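Local atomic coordinates of CG14216 (Drosophila melanogaster, PDB entry 3OMX), a protein that probably removes phosphate from serine and threonine residues of the RNA polymerase II C-terminal domain, with a part in RNA processing and termination. Residues A5-S10 with E109-L114; H131-D136 with I183-L188. All coordinates share one frame; numbering follows the deposited sequence.

In the fold
The chain opens with strand 3-8, next to the outermost strand 28-33 in a five-stranded sheet, and ends with strand 184-189 at the other edge of that sheet. Interaction 1 closes a loop of 98 residues, bringing helix 109-120 back against the end of the first strand and the start of the vanadate-binding loop. Interaction 2 opens only after that: strand 129-134, which follows the helix, pairs with the last strand across 46 mostly helical residues. The two contacts are therefore in series, neither nested nor crossed. Helix 109-120 joins them, since V111 faces residues 5-10 while Y112 reaches residues 183-188, its OH 2.6 Å from S186 OG in a probable hydrogen bond.

Interaction 1. Residues A5-S10 with E109-L114; sequences AVVCSS and ERVYDL. With VO4 (vanadate ion), chain E.
V111 of helix 109-120 points its two methyl groups at the end of strand 3-8. V111 CG1 lies 3.5 Å from V7 CG1, brought there by a chi1 of 180° that swings it opposite the backbone N; the two side chains cross at a slant. The other branch turns toward the next peptide, V111 CG2 standing 4.0 Å from S9 N. R110 skirts the margin: S9 OG lies near the plane of its guanidinium, at the edge, but 4.5 Å from R110 NH2. C8 points the other way. Its first torsion of 75° sets SG between the backbone N and the carbonyl carbon, and C8 SG binds the vanadium of the vanadate ion at 2.3 Å. S9 N donates a hydrogen bond of 2.8 Å to O3 of the vanadate, and S10 N adds a weak one to the same oxygen. The backbone N atoms of M12, N13 and R14 are also hydrogen-bonded to the vanadate. T34 and T106 touch V111 as well. The chemistry is thus divided: valine methyls pack the strand and the C8-S9 peptide against the helix, while sulfur and backbone N-H groups grip the transition-state analogue, as in the P-loop of low-molecular-weight tyrosine phosphatases.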
loop_
_atom_site.group_PDB
_atom_site.type_symbol
_atom_site.label_atom_id
_atom_site.label_comp_id
_atom_site.label_asym_id
_atom_site.label_seq_id
_atom_site.Cartn_x
_atom_site.Cartn_y
_atom_site.Cartn_z
ATOM N N ALA A 5 -4.792 -3.414 -5.108
ATOM C CA ALA A 5 -4.207 -3.447 -3.761
ATOM C C ALA A 5 -3.002 -2.442 -3.748
ATOM O O ALA A 5 -2.280 -2.340 -4.693
ATOM C CB ALA A 5 -3.706 -4.826 -3.515
ATOM N N VAL A 6 -2.798 -1.788 -2.645
ATOM C CA VAL A 6 -1.774 -0.916 -2.442
ATOM C C VAL A 6 -1.042 -1.419 -1.198
ATOM O O VAL A 6 -1.674 -1.701 -0.218
ATOM C CB VAL A 6 -2.196 0.569 -2.199
ATOM C CG1 VAL A 6 -0.884 1.321 -2.118
ATOM C CG2 VAL A 6 -2.967 1.234 -3.309
ATOM N N VAL A 7 0.306 -1.416 -1.243
ATOM C CA VAL A 7 1.148 -2.240 -0.365
ATOM C C VAL A 7 2.414 -1.453 0.037
ATOM O O VAL A 7 3.131 -1.012 -0.818
ATOM C CB VAL A 7 1.583 -3.672 -1.073
ATOM C CG1 VAL A 7 2.336 -4.471 -0.034
ATOM C CG2 VAL A 7 0.429 -4.482 -1.647
ATOM N N CYS A 8 2.643 -1.225 1.306
ATOM C CA CYS A 8 3.787 -0.612 1.797
ATOM C C CYS A 8 4.469 -1.620 2.771
ATOM O O CYS A 8 4.339 -2.805 2.638
ATOM C CB CYS A 8 3.486 0.749 2.414
ATOM S SG CYS A 8 2.708 0.901 3.980
ATOM N N SER A 9 5.193 -1.146 3.756
ATOM C CA SER A 9 5.757 -2.127 4.660
ATOM C C SER A 9 4.883 -2.535 5.945
ATOM O O SER A 9 4.666 -3.736 6.281
ATOM C CB SER A 9 7.190 -1.622 5.068
ATOM O OG SER A 9 7.713 -2.719 5.746
ATOM N N SER A 10 4.329 -1.515 6.548
ATOM C CA SER A 10 3.556 -1.588 7.753
ATOM C C SER A 10 1.961 -1.419 7.619
ATOM O O SER A 10 1.331 -1.663 8.573
ATOM C CB SER A 10 4.014 -0.459 8.725
ATOM O OG SER A 10 5.363 -0.608 9.169
ATOM N N GLU A 109 11.052 -0.285 -3.544
ATOM C CA GLU A 109 11.674 -1.455 -4.191
ATOM C C GLU A 109 11.709 -2.677 -3.289
ATOM O O GLU A 109 11.459 -3.791 -3.764
ATOM C CB GLU A 109 13.131 -1.094 -4.553
ATOM C CG GLU A 109 13.294 -0.670 -5.892
ATOM C CD GLU A 109 14.852 -0.500 -6.284
ATOM O OE1 GLU A 109 15.547 -1.494 -6.671
ATOM O OE2 GLU A 109 15.364 0.647 -6.147
ATOM N N ARG A 110 12.025 -2.483 -2.002
ATOM C CA ARG A 110 12.036 -3.604 -1.082
ATOM C C ARG A 110 10.686 -4.273 -1.026
ATOM O O ARG A 110 10.600 -5.523 -1.106
ATOM C CB ARG A 110 12.357 -3.202 0.331
ATOM C CG ARG A 110 13.591 -2.454 0.472
ATOM C CD ARG A 110 13.987 -2.506 1.980
ATOM N NE ARG A 110 12.801 -2.966 2.741
ATOM C CZ ARG A 110 12.401 -4.251 2.929
ATOM N NH1 ARG A 110 13.093 -5.359 2.459
ATOM N NH2 ARG A 110 11.281 -4.449 3.650
ATOM N N VAL A 111 9.615 -3.450 -0.961
ATOM C CA VAL A 111 8.228 -3.978 -0.971
ATOM C C VAL A 111 7.989 -4.557 -2.257
ATOM O O VAL A 111 7.359 -5.635 -2.370
ATOM C CB VAL A 111 7.174 -2.888 -0.597
ATOM C CG1 VAL A 111 5.647 -3.468 -0.612
ATOM C CG2 VAL A 111 7.580 -2.342 0.713
ATOM N N TYR A 112 8.478 -3.919 -3.326
ATOM C CA TYR A 112 8.143 -4.540 -4.657
ATOM C C TYR A 112 8.742 -5.970 -4.727
ATOM O O TYR A 112 8.077 -6.872 -5.212
ATOM C CB TYR A 112 8.757 -3.673 -5.754
ATOM C CG TYR A 112 8.677 -4.178 -7.148
ATOM C CD1 TYR A 112 7.482 -4.151 -7.843
ATOM C CD2 TYR A 112 9.828 -4.711 -7.816
ATOM C CE1 TYR A 112 7.447 -4.510 -9.191
ATOM C CE2 TYR A 112 9.774 -5.193 -9.171
ATOM C CZ TYR A 112 8.607 -5.009 -9.887
ATOM O OH TYR A 112 8.495 -5.406 -11.242
ATOM N N ASP A 113 10.033 -6.176 -4.286
ATOM C CA ASP A 113 10.692 -7.499 -4.333
ATOM C C ASP A 113 10.030 -8.551 -3.427
ATOM O O ASP A 113 9.762 -9.664 -3.862
ATOM C CB ASP A 113 12.132 -7.369 -3.932
ATOM C CG ASP A 113 12.951 -6.576 -5.017
ATOM O OD1 ASP A 113 12.591 -6.777 -6.193
ATOM O OD2 ASP A 113 13.855 -5.744 -4.678
ATOM N N LEU A 114 9.668 -8.139 -2.208
ATOM C CA LEU A 114 8.830 -8.984 -1.323
ATOM C C LEU A 114 7.520 -9.356 -1.992
ATOM O O LEU A 114 7.121 -10.553 -2.059
ATOM C CB LEU A 114 8.543 -8.238 -0.051
ATOM C CG LEU A 114 9.514 -8.378 1.076
ATOM C CD1 LEU A 114 10.578 -9.404 0.873
ATOM C CD2 LEU A 114 9.885 -7.141 1.872
HETATM V V VO4 E . 3.975 2.248 5.379
HETATM O O1 VO4 E . 4.988 3.229 6.748
HETATM O O2 VO4 E . 2.950 1.698 6.860
HETATM O O3 VO4 E . 5.630 1.218 5.158
HETATM O O4 VO4 E . 4.023 3.929 4.535
#

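Interaction 2. Residues H131-D136 with I183-L188; sequences HVLNVD and ILHSVL
V132 and S186 form a hydrogen-bonded pair between antiparallel strands 129-134 and 184-189. They exchange two backbone bonds, V132 N to S186 O at 2.8 Å and S186 N to V132 O at 2.9 Å; a longer, more bent bond from N134 N to L184 O at 3.0 Å adds to them.

On the face carrying H131, L133, H185 and V187, L133 has CG anti to its carbonyl carbon (chi1 -58°) and an extended chi2, which carries CD2 alongside H185, 3.8 Å from H185 CB. The H131 and H185 rings meet rim to rim with planes at 44°, neither lying over the other, although their closest carbons are modelled too near to be trusted and the rotation of the H185 ring is also doubtful. V187 runs beside H131 in the same direction, and V187 CG1 sits at the imidazole edge, 3.7 Å from H131 CD2. Helices 164-179 and 141-158 touch L133 on this face. Farther along, I183 bends through two torsions near -55° and sets CD1 3.7 Å from V135 CG2.

On the other face, L184 CB packs 4.0 Å from N134 CB, and V132 CG2 approaches L188 CD2. S186 OG has its partner in Y112 of helix 109-120. Backbone bonds and apolar packing on both faces thus hold the edge strand together, with the serine hydroxyl adding a polar tie to the helix.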
loop_
_atom_site.group_PDB
_atom_site.type_symbol
_atom_site.label_atom_id
_atom_site.label_comp_id
_atom_site.label_asym_id
_atom_site.label_seq_id
_atom_site.Cartn_x
_atom_site.Cartn_y
_atom_site.Cartn_z
ATOM N N HIS A 131 -1.028 -7.678 -12.403
ATOM C CA HIS A 131 0.131 -6.787 -12.698
ATOM C C HIS A 131 0.678 -6.118 -11.449
ATOM O O HIS A 131 -0.089 -5.464 -10.741
ATOM C CB HIS A 131 -0.345 -5.749 -13.633
ATOM C CG HIS A 131 -0.600 -6.303 -14.966
ATOM N ND1 HIS A 131 -1.883 -6.456 -15.493
ATOM C CD2 HIS A 131 0.248 -6.840 -15.853
ATOM C CE1 HIS A 131 -1.786 -7.009 -16.676
ATOM N NE2 HIS A 131 -0.508 -7.280 -16.899
ATOM N N VAL A 132 1.956 -6.272 -11.136
ATOM C CA VAL A 132 2.550 -5.610 -9.928
ATOM C C VAL A 132 3.341 -4.395 -10.462
ATOM O O VAL A 132 4.127 -4.572 -11.358
ATOM C CB VAL A 132 3.487 -6.576 -9.124
ATOM C CG1 VAL A 132 4.015 -5.954 -7.910
ATOM C CG2 VAL A 132 2.701 -7.792 -8.601
ATOM N N LEU A 133 3.072 -3.214 -9.923
ATOM C CA LEU A 133 3.629 -1.954 -10.298
ATOM C C LEU A 133 4.260 -1.310 -9.103
ATOM O O LEU A 133 3.665 -1.285 -8.057
ATOM C CB LEU A 133 2.549 -0.932 -10.814
ATOM C CG LEU A 133 1.798 -1.497 -12.004
ATOM C CD1 LEU A 133 0.593 -0.710 -12.445
ATOM C CD2 LEU A 133 2.668 -1.887 -13.201
ATOM N N ASN A 134 5.480 -0.779 -9.242
ATOM C CA ASN A 134 6.043 -0.011 -8.172
ATOM C C ASN A 134 6.006 1.474 -8.539
ATOM O O ASN A 134 6.515 1.912 -9.572
ATOM C CB ASN A 134 7.505 -0.432 -7.960
ATOM C CG ASN A 134 8.132 0.215 -6.744
ATOM O OD1 ASN A 134 7.763 -0.125 -5.629
ATOM N ND2 ASN A 134 9.038 1.210 -6.942
ATOM N N VAL A 135 5.496 2.248 -7.629
ATOM C CA VAL A 135 5.499 3.635 -7.761
ATOM C C VAL A 135 6.133 4.167 -6.458
ATOM O O VAL A 135 5.488 4.073 -5.375
ATOM C CB VAL A 135 4.075 4.207 -7.818
ATOM C CG1 VAL A 135 4.213 5.719 -7.782
ATOM C CG2 VAL A 135 3.251 3.695 -9.094
ATOM N N ASP A 136 7.345 4.728 -6.545
ATOM C CA ASP A 136 8.056 5.168 -5.340
ATOM C C ASP A 136 7.376 6.280 -4.606
ATOM O O ASP A 136 7.102 7.323 -5.134
ATOM C CB ASP A 136 9.527 5.651 -5.616
ATOM C CG ASP A 136 10.520 4.494 -6.034
ATOM O OD1 ASP A 136 10.679 3.396 -5.374
ATOM O OD2 ASP A 136 11.218 4.729 -7.072
ATOM N N ILE A 183 8.268 3.322 -13.448
ATOM C CA ILE A 183 7.272 2.362 -12.876
ATOM C C ILE A 183 7.789 0.943 -13.083
ATOM O O ILE A 183 7.855 0.536 -14.197
ATOM C CB ILE A 183 5.968 2.444 -13.532
ATOM C CG1 ILE A 183 5.382 3.881 -13.520
ATOM C CG2 ILE A 183 4.977 1.524 -12.807
ATOM C CD1 ILE A 183 5.259 4.501 -12.054
ATOM N N LEU A 184 8.327 0.244 -12.086
ATOM C CA LEU A 184 8.607 -1.173 -12.334
ATOM C C LEU A 184 7.361 -2.012 -12.572
ATOM O O LEU A 184 6.293 -1.701 -11.989
ATOM C CB LEU A 184 9.404 -1.771 -11.182
ATOM C CG LEU A 184 10.738 -1.137 -10.819
ATOM C CD1 LEU A 184 11.264 -1.798 -9.526
ATOM C CD2 LEU A 184 11.742 -1.106 -11.969
ATOM N N HIS A 185 7.452 -3.051 -13.415
ATOM C CA HIS A 185 6.300 -3.837 -13.782
ATOM C C HIS A 185 6.655 -5.303 -13.874
ATOM O O HIS A 185 7.520 -5.737 -14.669
ATOM C CB HIS A 185 5.682 -3.289 -15.047
ATOM C CG HIS A 185 4.612 -4.124 -15.702
ATOM N ND1 HIS A 185 3.559 -4.740 -15.020
ATOM C CD2 HIS A 185 4.366 -4.335 -17.017
ATOM C CE1 HIS A 185 2.745 -5.305 -15.879
ATOM N NE2 HIS A 185 3.221 -5.082 -17.100
ATOM N N SER A 186 5.917 -6.088 -13.065
ATOM C CA SER A 186 5.904 -7.525 -13.212
ATOM C C SER A 186 4.543 -8.120 -13.544
ATOM O O SER A 186 3.494 -7.728 -12.969
ATOM C CB SER A 186 6.426 -8.155 -11.918
ATOM O OG SER A 186 7.792 -7.855 -11.886
ATOM N N VAL A 187 4.554 -9.131 -14.416
ATOM C CA VAL A 187 3.349 -9.933 -14.530
ATOM C C VAL A 187 3.519 -11.286 -13.840
ATOM O O VAL A 187 4.394 -12.057 -14.165
ATOM C CB VAL A 187 2.767 -10.098 -15.914
ATOM C CG1 VAL A 187 3.114 -8.962 -16.860
ATOM C CG2 VAL A 187 3.175 -11.359 -16.439
ATOM N N LEU A 188 2.708 -11.479 -12.807
ATOM C CA LEU A 188 2.578 -12.684 -12.011
ATOM C C LEU A 188 1.216 -13.389 -12.319
ATOM O O LEU A 188 0.291 -12.799 -12.982
ATOM C CB LEU A 188 2.567 -12.283 -10.571
ATOM C CG LEU A 188 3.908 -12.092 -9.874
ATOM C CD1 LEU A 188 4.761 -13.344 -9.975
ATOM C CD2 LEU A 188 4.645 -11.024 -10.464
#